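Histidine acid phosphatase (Hafnia alvei, PDB 4ARU) belongs to branch 2 of the histidine phosphatase superfamily and folds as a single chain around a mixed beta sheet flanked by helices. Local coordinates at residues S169-F174 against E222-E227; G238-E243 against N247-L252. All blocks are in the same frame, centred on the assembly; numbering follows the deposited sequence. Where two conformers were deposited one is given.

Contact 1: residues S169-F174 against E222-E227; sequences SSVLDF and EIFLLE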
loop_
_atom_site.group_PDB
_atom_site.type_symbol
_atom_site.label_atom_id
_atom_site.label_comp_id
_atom_site.label_asym_id
_atom_site.label_seq_id
_atom_site.Cartn_x
_atom_site.Cartn_y
_atom_site.Cartn_z
ATOM N N SER A 169 4.234 -23.612 -7.471
ATOM C CA SER A 169 5.194 -24.704 -7.709
ATOM C C SER A 169 5.530 -24.918 -9.172
ATOM O O SER A 169 6.697 -25.008 -9.528
ATOM C CB SER A 169 4.673 -25.990 -7.054
ATOM O OG SER A 169 5.590 -27.060 -7.193
ATOM N N SER A 170 4.498 -24.904 -10.025
ATOM C CA SER A 170 4.693 -25.144 -11.442
ATOM C C SER A 170 5.424 -23.969 -12.108
ATOM O O SER A 170 6.282 -24.204 -12.950
ATOM C CB SER A 170 3.344 -25.481 -12.129
ATOM O OG SER A 170 2.487 -24.370 -12.208
ATOM N N VAL A 171 5.095 -22.746 -11.727
ATOM C CA VAL A 171 5.762 -21.551 -12.268
ATOM C C VAL A 171 7.258 -21.553 -11.914
ATOM O O VAL A 171 8.097 -21.213 -12.753
ATOM C CB VAL A 171 5.079 -20.278 -11.725
ATOM C CG1 VAL A 171 5.931 -19.030 -11.955
ATOM C CG2 VAL A 171 3.682 -20.140 -12.314
ATOM N N LEU A 172 7.576 -21.960 -10.692
ATOM C CA LEU A 172 8.952 -22.098 -10.252
ATOM C C LEU A 172 9.661 -23.301 -10.826
ATOM O O LEU A 172 10.890 -23.334 -10.820
ATOM C CB LEU A 172 8.990 -22.246 -8.702
ATOM C CG LEU A 172 8.506 -21.024 -7.947
ATOM C CD1 LEU A 172 8.393 -21.438 -6.505
ATOM C CD2 LEU A 172 9.449 -19.837 -8.111
ATOM N N ASP A 173 8.940 -24.326 -11.308
ATOM C CA ASP A 173 9.553 -25.659 -11.488
ATOM C C ASP A 173 10.205 -26.148 -10.215
ATOM O O ASP A 173 11.285 -26.743 -10.204
ATOM C CB ASP A 173 10.516 -25.673 -12.682
ATOM C CG ASP A 173 9.774 -25.533 -14.005
ATOM O OD1 ASP A 173 9.078 -26.505 -14.338
ATOM O OD2 ASP A 173 9.851 -24.491 -14.721
ATOM N N PHE A 174 9.481 -25.920 -9.108
ATOM C CA PHE A 174 9.952 -26.282 -7.775
ATOM C C PHE A 174 10.471 -27.722 -7.662
ATOM O O PHE A 174 11.493 -27.968 -7.024
ATOM C CB PHE A 174 8.871 -25.960 -6.717
ATOM C CG PHE A 174 9.218 -26.431 -5.308
ATOM C CD1 PHE A 174 10.145 -25.739 -4.523
ATOM C CD2 PHE A 174 8.592 -27.524 -4.762
ATOM C CE1 PHE A 174 10.434 -26.177 -3.244
ATOM C CE2 PHE A 174 8.886 -27.955 -3.479
ATOM C CZ PHE A 174 9.798 -27.271 -2.725
ATOM N N GLU A 222 4.512 -11.291 -5.698
ATOM C CA GLU A 222 4.715 -9.860 -5.835
ATOM C C GLU A 222 5.947 -9.541 -6.698
ATOM O O GLU A 222 5.922 -8.583 -7.512
ATOM C CB GLU A 222 4.777 -9.207 -4.438
ATOM C CG GLU A 222 5.085 -7.745 -4.447
ATOM C CD GLU A 222 3.954 -6.858 -4.934
ATOM O OE1 GLU A 222 2.764 -7.317 -5.004
ATOM O OE2 GLU A 222 4.243 -5.685 -5.263
ATOM N N ILE A 223 7.004 -10.327 -6.562
ATOM C CA ILE A 223 8.173 -10.103 -7.416
ATOM C C ILE A 223 7.799 -10.290 -8.897
ATOM O O ILE A 223 8.226 -9.514 -9.757
ATOM C CB ILE A 223 9.393 -10.961 -6.997
ATOM C CG1 ILE A 223 9.867 -10.436 -5.633
ATOM C CG2 ILE A 223 10.442 -10.983 -8.113
ATOM C CD1 ILE A 223 10.862 -11.339 -4.959
ATOM N N PHE A 224 7.013 -11.318 -9.242
ATOM C CA PHE A 224 6.613 -11.492 -10.621
ATOM C C PHE A 224 5.809 -10.284 -11.102
ATOM O O PHE A 224 6.011 -9.818 -12.210
ATOM C CB PHE A 224 5.778 -12.761 -10.789
ATOM C CG PHE A 224 6.488 -14.040 -10.413
ATOM C CD1 PHE A 224 7.853 -14.225 -10.561
ATOM C CD2 PHE A 224 5.752 -15.093 -9.938
ATOM C CE1 PHE A 224 8.464 -15.428 -10.221
ATOM C CE2 PHE A 224 6.359 -16.311 -9.596
ATOM C CZ PHE A 224 7.702 -16.472 -9.729
ATOM N N LEU A 225 4.904 -9.788 -10.265
ATOM C CA LEU A 225 4.114 -8.632 -10.650
ATOM C C LEU A 225 5.042 -7.427 -10.896
ATOM O O LEU A 225 4.837 -6.638 -11.820
ATOM C CB LEU A 225 3.129 -8.309 -9.542
ATOM C CG LEU A 225 2.166 -7.167 -9.922
ATOM C CD1 LEU A 225 0.766 -7.587 -9.600
ATOM C CD2 LEU A 225 2.507 -5.846 -9.293
ATOM N N LEU A 226 6.027 -7.280 -10.023
ATOM C CA LEU A 226 7.009 -6.203 -10.183
ATOM C C LEU A 226 7.807 -6.341 -11.470
ATOM O O LEU A 226 8.019 -5.367 -12.169
ATOM C CB LEU A 226 7.935 -6.057 -8.981
ATOM C CG LEU A 226 7.284 -5.610 -7.677
ATOM C CD1 LEU A 226 8.184 -5.786 -6.436
ATOM C CD2 LEU A 226 6.883 -4.160 -7.790
ATOM N N GLU A 227 8.209 -7.562 -11.812
ATOM C CA GLU A 227 8.936 -7.801 -13.056
ATOM C C GLU A 227 8.079 -7.346 -14.254
ATOM O O GLU A 227 8.547 -6.740 -15.194
ATOM C CB GLU A 227 9.231 -9.278 -13.244
ATOM C CG GLU A 227 10.270 -9.855 -12.263
ATOM C CD GLU A 227 10.416 -11.356 -12.377
ATOM O OE1 GLU A 227 9.647 -11.953 -13.149
ATOM O OE2 GLU A 227 11.314 -11.939 -11.716
#
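Val171 and Phe224 are the facing positions of two helix segments that stand well apart, their CA atoms 10.2 Å from each other. Residues 169-172 are the last turn of helix 162-172, and 222-227 lie within helix 213-229. The first helix stops in a Schellman motif: Phe174 N bonds to Ser169 O at 3.0 Å, Asp173 N bonds to Ser170 O, and Asp173 takes positive phi.

One aromatic side chain bridges the gap. Phe224, its CG anti to the carbonyl carbon (chi1 -61°), extends from its helix toward Val171, which comes from the opposite direction. Val171 CG1 meets the ring obliquely, 3.6 Å from Phe224 CE2. Leu172 crosses the phenylalanine at about a right angle and sets its methyl CD2 at the ring edge, near the ring plane, 4.1 Å from Phe224 CZ. The Phe224 side chain also touches Ala236 and Trp246 of helix 243-262.

No hydrogen bond joins the two segments, and all three touching residues are buried. The example shows a purely apolar contact between the end of one helix and the C-terminal half of another, consistent with dispersion and exclusion of water; Glu222 and Glu227 find polar partners elsewhere, in Arg18 and Ala236 N.

Contact 2: residues G238-E243 against N247-L252; sequences GNIHTE and NSLLKL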
loop_
_atom_site.group_PDB
_atom_site.type_symbol
_atom_site.label_atom_id
_atom_site.label_comp_id
_atom_site.label_asym_id
_atom_site.label_seq_id
_atom_site.Cartn_x
_atom_site.Cartn_y
_atom_site.Cartn_z
ATOM N N GLY A 238 8.751 -16.834 -18.261
ATOM C CA GLY A 238 7.742 -17.065 -19.259
ATOM C C GLY A 238 6.593 -17.971 -18.823
ATOM O O GLY A 238 5.811 -18.376 -19.676
ATOM N N ASN A 239 6.433 -18.222 -17.529
ATOM C CA ASN A 239 5.493 -19.209 -17.045
ATOM C C ASN A 239 4.149 -18.691 -16.566
ATOM O O ASN A 239 3.357 -19.511 -16.137
ATOM C CB ASN A 239 6.139 -20.052 -15.972
ATOM C CG ASN A 239 7.269 -20.878 -16.504
ATOM O OD1 ASN A 239 7.294 -21.193 -17.692
ATOM N ND2 ASN A 239 8.221 -21.228 -15.638
ATOM N N ILE A 240 3.879 -17.394 -16.699
ATOM C CA ILE A 240 2.554 -16.829 -16.379
ATOM C C ILE A 240 1.927 -16.370 -17.702
ATOM O O ILE A 240 2.473 -15.495 -18.414
ATOM C CB ILE A 240 2.623 -15.691 -15.347
ATOM C CG1 ILE A 240 3.345 -16.146 -14.101
ATOM C CG2 ILE A 240 1.198 -15.241 -15.041
ATOM C CD1 ILE A 240 3.623 -15.006 -13.156
ATOM N N HIS A 241 0.820 -17.007 -18.057
ATOM C CA HIS A 241 0.217 -16.852 -19.384
ATOM C C HIS A 241 -1.157 -16.182 -19.346
ATOM O O HIS A 241 -1.553 -15.559 -20.355
ATOM C CB HIS A 241 0.073 -18.209 -20.094
ATOM C CG HIS A 241 1.381 -18.863 -20.398
ATOM N ND1 HIS A 241 1.963 -19.772 -19.548
ATOM C CD2 HIS A 241 2.232 -18.718 -21.440
ATOM C CE1 HIS A 241 3.121 -20.161 -20.047
ATOM N NE2 HIS A 241 3.308 -19.537 -21.195
ATOM N N THR A 242 -1.879 -16.293 -18.227
ATOM C CA THR A 242 -3.282 -15.878 -18.200
ATOM C C THR A 242 -3.637 -15.024 -16.996
ATOM O O THR A 242 -2.970 -14.988 -15.974
ATOM C CB THR A 242 -4.220 -17.077 -18.170
ATOM O OG1 THR A 242 -4.137 -17.683 -16.891
ATOM C CG2 THR A 242 -3.881 -18.100 -19.240
ATOM N N GLU A 243 -4.714 -14.271 -17.153
ATOM C CA GLU A 243 -5.271 -13.503 -16.071
ATOM C C GLU A 243 -5.613 -14.361 -14.845
ATOM O O GLU A 243 -5.343 -13.986 -13.707
ATOM C CB GLU A 243 -6.526 -12.819 -16.596
ATOM C CG GLU A 243 -7.450 -12.182 -15.572
ATOM C CD GLU A 243 -8.751 -11.710 -16.179
ATOM O OE1 GLU A 243 -9.775 -12.505 -16.333
ATOM O OE2 GLU A 243 -8.686 -10.537 -16.640
ATOM N N ASN A 247 -4.224 -13.941 -11.106
ATOM C CA ASN A 247 -5.102 -13.795 -9.945
ATOM C C ASN A 247 -4.834 -14.846 -8.919
ATOM O O ASN A 247 -4.861 -14.539 -7.730
ATOM C CB ASN A 247 -6.587 -13.817 -10.356
ATOM C CG ASN A 247 -7.005 -12.602 -11.184
ATOM O OD1 ASN A 247 -6.328 -11.581 -11.192
ATOM N ND2 ASN A 247 -8.084 -12.731 -11.897
ATOM N N SER A 248 -4.574 -16.066 -9.348
ATOM C CA SER A 248 -4.359 -17.168 -8.430
ATOM C C SER A 248 -3.066 -16.957 -7.655
ATOM O O SER A 248 -3.015 -17.163 -6.443
ATOM C CB SER A 248 -4.318 -18.486 -9.224
ATOM O OG SER A 248 -3.982 -19.569 -8.350
ATOM N N LEU A 249 -2.006 -16.499 -8.303
ATOM C CA LEU A 249 -0.758 -16.254 -7.577
ATOM C C LEU A 249 -0.876 -15.080 -6.601
ATOM O O LEU A 249 -0.425 -15.128 -5.436
ATOM C CB LEU A 249 0.363 -15.972 -8.561
ATOM C CG LEU A 249 0.728 -17.104 -9.508
ATOM C CD1 LEU A 249 1.678 -16.647 -10.644
ATOM C CD2 LEU A 249 1.298 -18.296 -8.721
ATOM N N LEU A 250 -1.515 -13.999 -7.036
ATOM C CA LEU A 250 -1.616 -12.823 -6.157
ATOM C C LEU A 250 -2.612 -13.056 -5.028
ATOM O O LEU A 250 -2.513 -12.382 -4.022
ATOM C CB LEU A 250 -1.951 -11.553 -6.980
ATOM C CG LEU A 250 -0.716 -10.738 -7.465
ATOM C CD1 LEU A 250 0.191 -10.183 -6.347
ATOM C CD2 LEU A 250 0.082 -11.548 -8.463
ATOM N N LYS A 251 -3.485 -14.047 -5.155
ATOM C CA LYS A 251 -4.368 -14.441 -4.051
ATOM C C LYS A 251 -3.540 -14.753 -2.808
ATOM O O LYS A 251 -3.878 -14.374 -1.678
ATOM C CB LYS A 251 -5.190 -15.659 -4.461
ATOM C CG LYS A 251 -6.130 -16.117 -3.368
ATOM C CD LYS A 251 -7.208 -17.081 -3.844
ATOM C CE LYS A 251 -6.649 -18.216 -4.618
ATOM N NZ LYS A 251 -7.741 -19.203 -4.853
ATOM N N LEU A 252 -2.392 -15.368 -2.997
ATOM C CA LEU A 252 -1.518 -15.710 -1.879
ATOM C C LEU A 252 -0.936 -14.465 -1.243
ATOM O O LEU A 252 -0.818 -14.364 -0.029
ATOM C CB LEU A 252 -0.378 -16.621 -2.354
ATOM C CG LEU A 252 -0.841 -17.990 -2.874
ATOM C CD1 LEU A 252 0.200 -18.629 -3.799
ATOM C CD2 LEU A 252 -1.129 -18.921 -1.718
#
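Ile240 and Leu249 meet tip to tip at the closely packed end of this contact, where the loop leading into helix 243-262 folds back beside that helix. Their terminal methyls, Ile240 CD1 and Leu249 CD1, are 3.6 Å apart, and Ile240 CG1 lies 3.9 Å from the same Leu249 CD1. Both side chains set out toward the opposing segment; in Leu249 the branch point CG is anti to the carbonyl carbon (chi1 -63°), a turn that sends the single methyl CD1 toward Ile240. Ala221 of helix 213-229 and Leu167 of helix 162-172 also border Leu249, which is buried, whereas Ile240 keeps part of its surface exposed.

The other end faces solvent and is held by backbone. Asn247 N donates to Glu243 O at 2.8 Å with an N-H...O angle of 161°, the i to i+4 bond of the first helical turn. Beside this bond the two exposed side chains run alongside each other in the same direction, their carboxylate and amide planes only 14° apart. The amide ND2 of Asn247 rests against Glu243 CG at 3.8 Å, but the polar ends are loosely paired: the nearer carboxylate oxygen, Glu243 OE1, is 4.8 Å from Asn247 ND2, and no hydrogen bond joins them.

Between these ends, the side chain of Gln245 accepts a bond from His241 N. Thr242 occupies the N-cap position, its OG1 bonded to Gln245 N, and Ile240, two residues before this N-cap, packs on Leu249 in the same helix.

Contact 1 is wholly buried and contact 2 only partly so, yet their centres are just 8 Å apart and helices 162-172 and 213-229 reach both. In sequence they run in series, and helices 213-229 and 243-262 are consecutive. An apolar contact connects them: Phe224 CD2, from contact 1, lies 3.9 Å from Ile240 CD1, from contact 2. A polar tie runs beside it, a probable hydrogen bond of 2.9 Å from Asn239 ND2 to Val171 O. Contact 1 relies on carbon alone to join separate helices; contact 2 adds one backbone bond within helix 243-262 as it reaches the surface.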